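Side-chain contacts in tryptophan halogenase (Shewanella frigidimarina, PDB 2PYX), which is probably a flavin-dependent tryptophan halogenase, a flavoprotein with monooxygenase-type chemistry that probably uses FAD: residues Gly15-Trp20 with Leu172-Phe177; Arg82-Ser87 with Ser178-Glu183. All coordinates share one frame; numbering follows the deposited sequence. Where two conformers were deposited one is given.

Contact 1. Residues Gly15-Trp20 with Leu172-Phe177; sequences GGTAGW and LNAAKF
Thr17 and Ala174 bring their backbones closest, and the 6.8 Å separation of Thr17 CA and Ala174 CA puts the N-terminal part of helix 16-31 beside that of helix 174-187. The contact converges on one methyl group. Thr17 CG2 lies 3.9 Å from Ala174 O and 4.2 Å from Ala174 CB, so it rests beside the first turn of the second helix. The same methyl approaches the Phe177 ring obliquely, with Thr17 CG2 4.0 Å from Phe177 CD2, and the two side chains cross at about a right angle. A chi1 of 52° explains this: CG2 stands anti to the carbonyl carbon and faces helix 174-187, while OG1 sits between the backbone N and the carbonyl carbon. Phe177 is also held by Phe80, which meets it edge-to-face. At the start of helix 174-187, Asn173 is the N-cap: Asn173 OD1 accepts from Lys176 N at 3.0 Å with an N-H...O angle of 167°, fixing the start of the turn that carries Ala174. The glycine-rich turn fits the GxGxxG pattern of Rossmann-type dinucleotide binding, and Gly15 to Ala18 are predicted to bind FAD. The chemistry thus has two directions: the Thr17 methyl packs against helix 174-187, while Thr17 N and the neighbouring Ala18 N donate into a pocket marked by a bound tartrate, itself probably from the crystallisation liquor, where FAD would probably sit.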
loop_
_atom_site.group_PDB
_atom_site.type_symbol
_atom_site.label_atom_id
_atom_site.label_comp_id
_atom_site.label_asym_id
_atom_site.label_seq_id
_atom_site.Cartn_x
_atom_site.Cartn_y
_atom_site.Cartn_z
ATOM N N GLY A 15 -17.292 7.609 -1.604
ATOM C CA GLY A 15 -16.418 8.289 -0.703
ATOM C C GLY A 15 -15.264 7.395 -0.257
ATOM O O GLY A 15 -14.540 6.787 -1.069
ATOM N N GLY A 16 -15.067 7.294 1.045
ATOM C CA GLY A 16 -13.970 6.502 1.600
ATOM C C GLY A 16 -12.622 7.103 1.234
ATOM O O GLY A 16 -12.530 8.228 0.748
ATOM N N THR A 17 -11.567 6.353 1.470
ATOM C CA THR A 17 -10.242 6.863 1.177
ATOM C C THR A 17 -10.062 7.046 -0.321
ATOM O O THR A 17 -9.403 7.996 -0.755
ATOM C CB THR A 17 -9.148 5.950 1.708
ATOM O OG1 THR A 17 -9.391 4.630 1.238
ATOM C CG2 THR A 17 -9.119 5.980 3.200
ATOM N N ALA A 18 -10.658 6.173 -1.125
ATOM C CA ALA A 18 -10.492 6.266 -2.582
ATOM C C ALA A 18 -11.075 7.565 -3.128
ATOM O O ALA A 18 -10.428 8.332 -3.848
ATOM C CB ALA A 18 -11.109 5.051 -3.259
ATOM N N GLY A 19 -12.303 7.865 -2.720
ATOM C CA GLY A 19 -12.971 9.036 -3.223
ATOM C C GLY A 19 -12.397 10.325 -2.720
ATOM O O GLY A 19 -12.163 11.264 -3.507
ATOM N N TRP A 20 -12.121 10.373 -1.410
ATOM C CA TRP A 20 -11.626 11.627 -0.838
ATOM C C TRP A 20 -10.164 11.921 -1.143
ATOM O O TRP A 20 -9.786 13.074 -1.325
ATOM C CB TRP A 20 -11.909 11.728 0.648
ATOM C CG TRP A 20 -13.373 11.840 0.912
ATOM C CD1 TRP A 20 -14.204 10.864 1.415
ATOM C CD2 TRP A 20 -14.191 12.961 0.634
ATOM N NE1 TRP A 20 -15.494 11.336 1.487
ATOM C CE2 TRP A 20 -15.512 12.617 1.013
ATOM C CE3 TRP A 20 -13.956 14.231 0.096
ATOM C CZ2 TRP A 20 -16.580 13.499 0.861
ATOM C CZ3 TRP A 20 -15.006 15.100 -0.017
ATOM C CH2 TRP A 20 -16.314 14.719 0.359
ATOM N N LEU A 172 -2.900 3.511 10.119
ATOM C CA LEU A 172 -3.982 4.468 10.363
ATOM C C LEU A 172 -5.335 3.779 10.459
ATOM O O LEU A 172 -5.481 2.637 10.041
ATOM C CB LEU A 172 -3.999 5.555 9.262
ATOM C CG LEU A 172 -4.152 5.100 7.792
ATOM C CD1 LEU A 172 -5.600 4.769 7.365
ATOM C CD2 LEU A 172 -3.598 6.138 6.810
ATOM N N ASN A 173 -6.300 4.501 11.016
ATOM C CA ASN A 173 -7.719 4.097 10.982
ATOM C C ASN A 173 -8.329 4.722 9.717
ATOM O O ASN A 173 -8.427 5.956 9.613
ATOM C CB ASN A 173 -8.394 4.627 12.249
ATOM C CG ASN A 173 -9.893 4.350 12.307
ATOM O OD1 ASN A 173 -10.627 4.506 11.324
ATOM N ND2 ASN A 173 -10.372 4.022 13.523
ATOM N N ALA A 174 -8.701 3.908 8.751
ATOM C CA ALA A 174 -9.170 4.443 7.462
ATOM C C ALA A 174 -10.455 5.256 7.539
ATOM O O ALA A 174 -10.636 6.235 6.790
ATOM C CB ALA A 174 -9.316 3.340 6.431
ATOM N N ALA A 175 -11.377 4.843 8.404
ATOM C CA ALA A 175 -12.630 5.577 8.518
ATOM C C ALA A 175 -12.370 6.983 9.079
ATOM O O ALA A 175 -12.956 7.975 8.638
ATOM C CB ALA A 175 -13.624 4.846 9.399
ATOM N N LYS A 176 -11.502 7.070 10.070
ATOM C CA LYS A 176 -11.159 8.375 10.632
ATOM C C LYS A 176 -10.432 9.251 9.612
ATOM O O LYS A 176 -10.641 10.461 9.540
ATOM C CB LYS A 176 -10.331 8.236 11.915
ATOM C CG LYS A 176 -11.148 7.692 13.086
ATOM C CD LYS A 176 -10.332 7.515 14.329
ATOM C CE LYS A 176 -11.204 6.985 15.469
ATOM N NZ LYS A 176 -10.627 7.364 16.787
ATOM N N PHE A 177 -9.611 8.617 8.776
ATOM C CA PHE A 177 -8.934 9.330 7.704
ATOM C C PHE A 177 -9.941 9.875 6.679
ATOM O O PHE A 177 -9.879 11.025 6.300
ATOM C CB PHE A 177 -7.884 8.391 7.068
ATOM C CG PHE A 177 -6.974 9.024 6.032
ATOM C CD1 PHE A 177 -6.642 10.374 6.061
ATOM C CD2 PHE A 177 -6.383 8.211 5.072
ATOM C CE1 PHE A 177 -5.787 10.922 5.098
ATOM C CE2 PHE A 177 -5.511 8.760 4.124
ATOM C CZ PHE A 177 -5.237 10.103 4.149
#

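Contact 2. Residues Arg82-Ser87 with Ser178-Glu183; sequences RQCDAS and SQLLTE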
loop_
_atom_site.group_PDB
_atom_site.type_symbol
_atom_site.label_atom_id
_atom_site.label_comp_id
_atom_site.label_asym_id
_atom_site.label_seq_id
_atom_site.Cartn_x
_atom_site.Cartn_y
_atom_site.Cartn_z
ATOM N N ARG A 82 -3.148 12.846 15.058
ATOM C CA ARG A 82 -4.045 12.954 16.186
ATOM C C ARG A 82 -5.430 12.453 15.821
ATOM O O ARG A 82 -6.039 11.730 16.593
ATOM C CB ARG A 82 -4.096 14.404 16.661
ATOM C CG ARG A 82 -2.755 14.893 17.331
ATOM C CD ARG A 82 -2.681 16.411 17.472
ATOM N NE ARG A 82 -1.409 16.899 18.041
ATOM C CZ ARG A 82 -0.985 18.165 17.947
ATOM N NH1 ARG A 82 -1.715 19.071 17.304
ATOM N NH2 ARG A 82 0.165 18.545 18.490
ATOM N N GLN A 83 -5.921 12.816 14.647
ATOM C CA GLN A 83 -7.315 12.541 14.271
ATOM C C GLN A 83 -7.560 11.151 13.669
ATOM O O GLN A 83 -8.694 10.659 13.647
ATOM C CB GLN A 83 -7.821 13.652 13.355
ATOM C CG GLN A 83 -7.899 14.980 14.106
ATOM C CD GLN A 83 -8.170 16.165 13.197
ATOM O OE1 GLN A 83 -8.915 16.056 12.227
ATOM N NE2 GLN A 83 -7.553 17.306 13.508
ATOM N N CYS A 84 -6.502 10.513 13.163
ATOM C CA CYS A 84 -6.659 9.254 12.436
ATOM C C CYS A 84 -6.097 8.046 13.180
ATOM O O CYS A 84 -5.913 6.977 12.573
ATOM C CB CYS A 84 -6.017 9.380 11.045
ATOM S SG CYS A 84 -6.753 10.739 10.121
ATOM N N ASP A 85 -5.806 8.225 14.467
ATOM C CA ASP A 85 -5.231 7.168 15.300
ATOM C C ASP A 85 -4.018 6.555 14.610
ATOM O O ASP A 85 -3.897 5.347 14.507
ATOM C CB ASP A 85 -6.293 6.099 15.612
ATOM C CG ASP A 85 -5.925 5.215 16.803
ATOM O OD1 ASP A 85 -4.973 5.543 17.537
ATOM O OD2 ASP A 85 -6.610 4.195 17.011
ATOM N N ALA A 86 -3.119 7.400 14.152
ATOM C CA ALA A 86 -1.999 6.929 13.339
ATOM C C ALA A 86 -0.727 6.666 14.146
ATOM O O ALA A 86 -0.499 7.256 15.208
ATOM C CB ALA A 86 -1.696 7.931 12.261
ATOM N N SER A 87 0.072 5.731 13.639
ATOM C CA SER A 87 1.438 5.520 14.100
ATOM C C SER A 87 2.344 5.435 12.865
ATOM O O SER A 87 1.870 5.375 11.713
ATOM C CB SER A 87 1.553 4.254 14.957
ATOM O OG SER A 87 2.829 4.159 15.572
ATOM N N SER A 178 -10.879 9.053 6.246
ATOM C CA SER A 178 -11.906 9.482 5.308
ATOM C C SER A 178 -12.687 10.669 5.872
ATOM O O SER A 178 -13.034 11.594 5.146
ATOM C CB SER A 178 -12.852 8.316 5.024
ATOM O OG SER A 178 -12.163 7.305 4.331
ATOM N N GLN A 179 -12.978 10.620 7.176
ATOM C CA GLN A 179 -13.697 11.728 7.821
ATOM C C GLN A 179 -12.883 13.017 7.829
ATOM O O GLN A 179 -13.383 14.097 7.521
ATOM C CB GLN A 179 -14.122 11.365 9.233
ATOM C CG GLN A 179 -15.020 12.427 9.889
ATOM C CD GLN A 179 -16.226 12.832 9.034
ATOM O OE1 GLN A 179 -16.975 11.986 8.540
ATOM N NE2 GLN A 179 -16.415 14.143 8.855
ATOM N N LEU A 180 -11.599 12.898 8.154
ATOM C CA LEU A 180 -10.723 14.067 8.104
ATOM C C LEU A 180 -10.680 14.671 6.696
ATOM O O LEU A 180 -10.771 15.867 6.509
ATOM C CB LEU A 180 -9.318 13.703 8.593
ATOM C CG LEU A 180 -8.176 14.705 8.459
ATOM C CD1 LEU A 180 -8.594 16.051 8.981
ATOM C CD2 LEU A 180 -6.949 14.266 9.212
ATOM N N LEU A 181 -10.552 13.812 5.697
ATOM C CA LEU A 181 -10.480 14.278 4.315
ATOM C C LEU A 181 -11.811 14.924 3.865
ATOM O O LEU A 181 -11.821 15.910 3.131
ATOM C CB LEU A 181 -10.143 13.120 3.365
ATOM C CG LEU A 181 -8.701 12.618 3.497
ATOM C CD1 LEU A 181 -8.586 11.294 2.752
ATOM C CD2 LEU A 181 -7.689 13.660 2.987
ATOM N N THR A 182 -12.934 14.351 4.302
ATOM C CA THR A 182 -14.228 14.923 3.957
ATOM C C THR A 182 -14.301 16.368 4.434
ATOM O O THR A 182 -14.708 17.259 3.705
ATOM C CB THR A 182 -15.340 14.136 4.659
ATOM O OG1 THR A 182 -15.391 12.784 4.153
ATOM C CG2 THR A 182 -16.702 14.827 4.457
ATOM N N GLU A 183 -13.878 16.552 5.687
ATOM C CA GLU A 183 -13.857 17.890 6.299
ATOM C C GLU A 183 -12.917 18.824 5.548
ATOM O O GLU A 183 -13.296 19.914 5.159
ATOM C CB GLU A 183 -13.452 17.797 7.786
ATOM C CG GLU A 183 -14.445 17.028 8.625
ATOM C CD GLU A 183 -13.909 16.445 9.942
ATOM O OE1 GLU A 183 -12.680 16.530 10.245
ATOM O OE2 GLU A 183 -14.761 15.847 10.664
HETATM O O HOH W 1 -11.287 14.522 11.810
HETATM O O HOH W 2 -10.730 18.184 10.603
#
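The flat amide of Gln83 has Leu180 CD1 tilted off one face, beyond the oxygen end and 3.3 Å from Gln83 OE1, while two waters approach OE1 from the other side of the amide plane. In this tryptophan halogenase family fold, with its Rossmann-type FAD-binding region, the C-terminal end of helix 77-83 packs against the side of helix 174-187. The waters lie between Gln83 OE1 and the carboxylate of Glu183, and at Glu183 OE1 they stand on opposite sides of the carboxylate plane. Water 2 donates to Glu183 OE1 at 2.6 Å and more distantly to Gln83 OE1 at 3.2 Å, so its two protons can join these two acceptor oxygens. Water 1 lies near the same pair, but has more acceptors around it than protons to give. Glu183 OE2 is gripped within its own helix by Gln179 NE2 at 3.0 Å, from above the carboxylate plane (43° out of it). Behind these polar groups, toward the protein interior, sits buried Cys84, the first residue to leave the helical path. Leu180 serves both neighbours: chi1 172° points CG at the 82-87 segment, and chi2 49° puts CD1 nearest the amide oxygen and CD2 nearest the sulfur. That second methyl closes the apolar side of the contact, with Cys84 SG 3.6 Å from Leu180 CD2.

Both contacts use helix 174-187: contact 1 takes its first turn and contact 2 the turns that follow, with centres about 8 Å apart. Each is partly buried. Contact 1 lies nearer the chain centre, at about 14 Å against 17 Å, beside the predicted FAD loop, and rests on van der Waals contacts of one methyl, with no polar bond between its segments. Contact 2 buries more surface (146 against 99 Å²) and grades from a buried sulfur-leucine contact to the water-bridged polar groups of exposed Gln83 and partly exposed Glu183. A probable backbone hydrogen bond from Asn173 N to Cys84 O ties the two together, close to where strands 87-95 and 169-172 pair antiparallel.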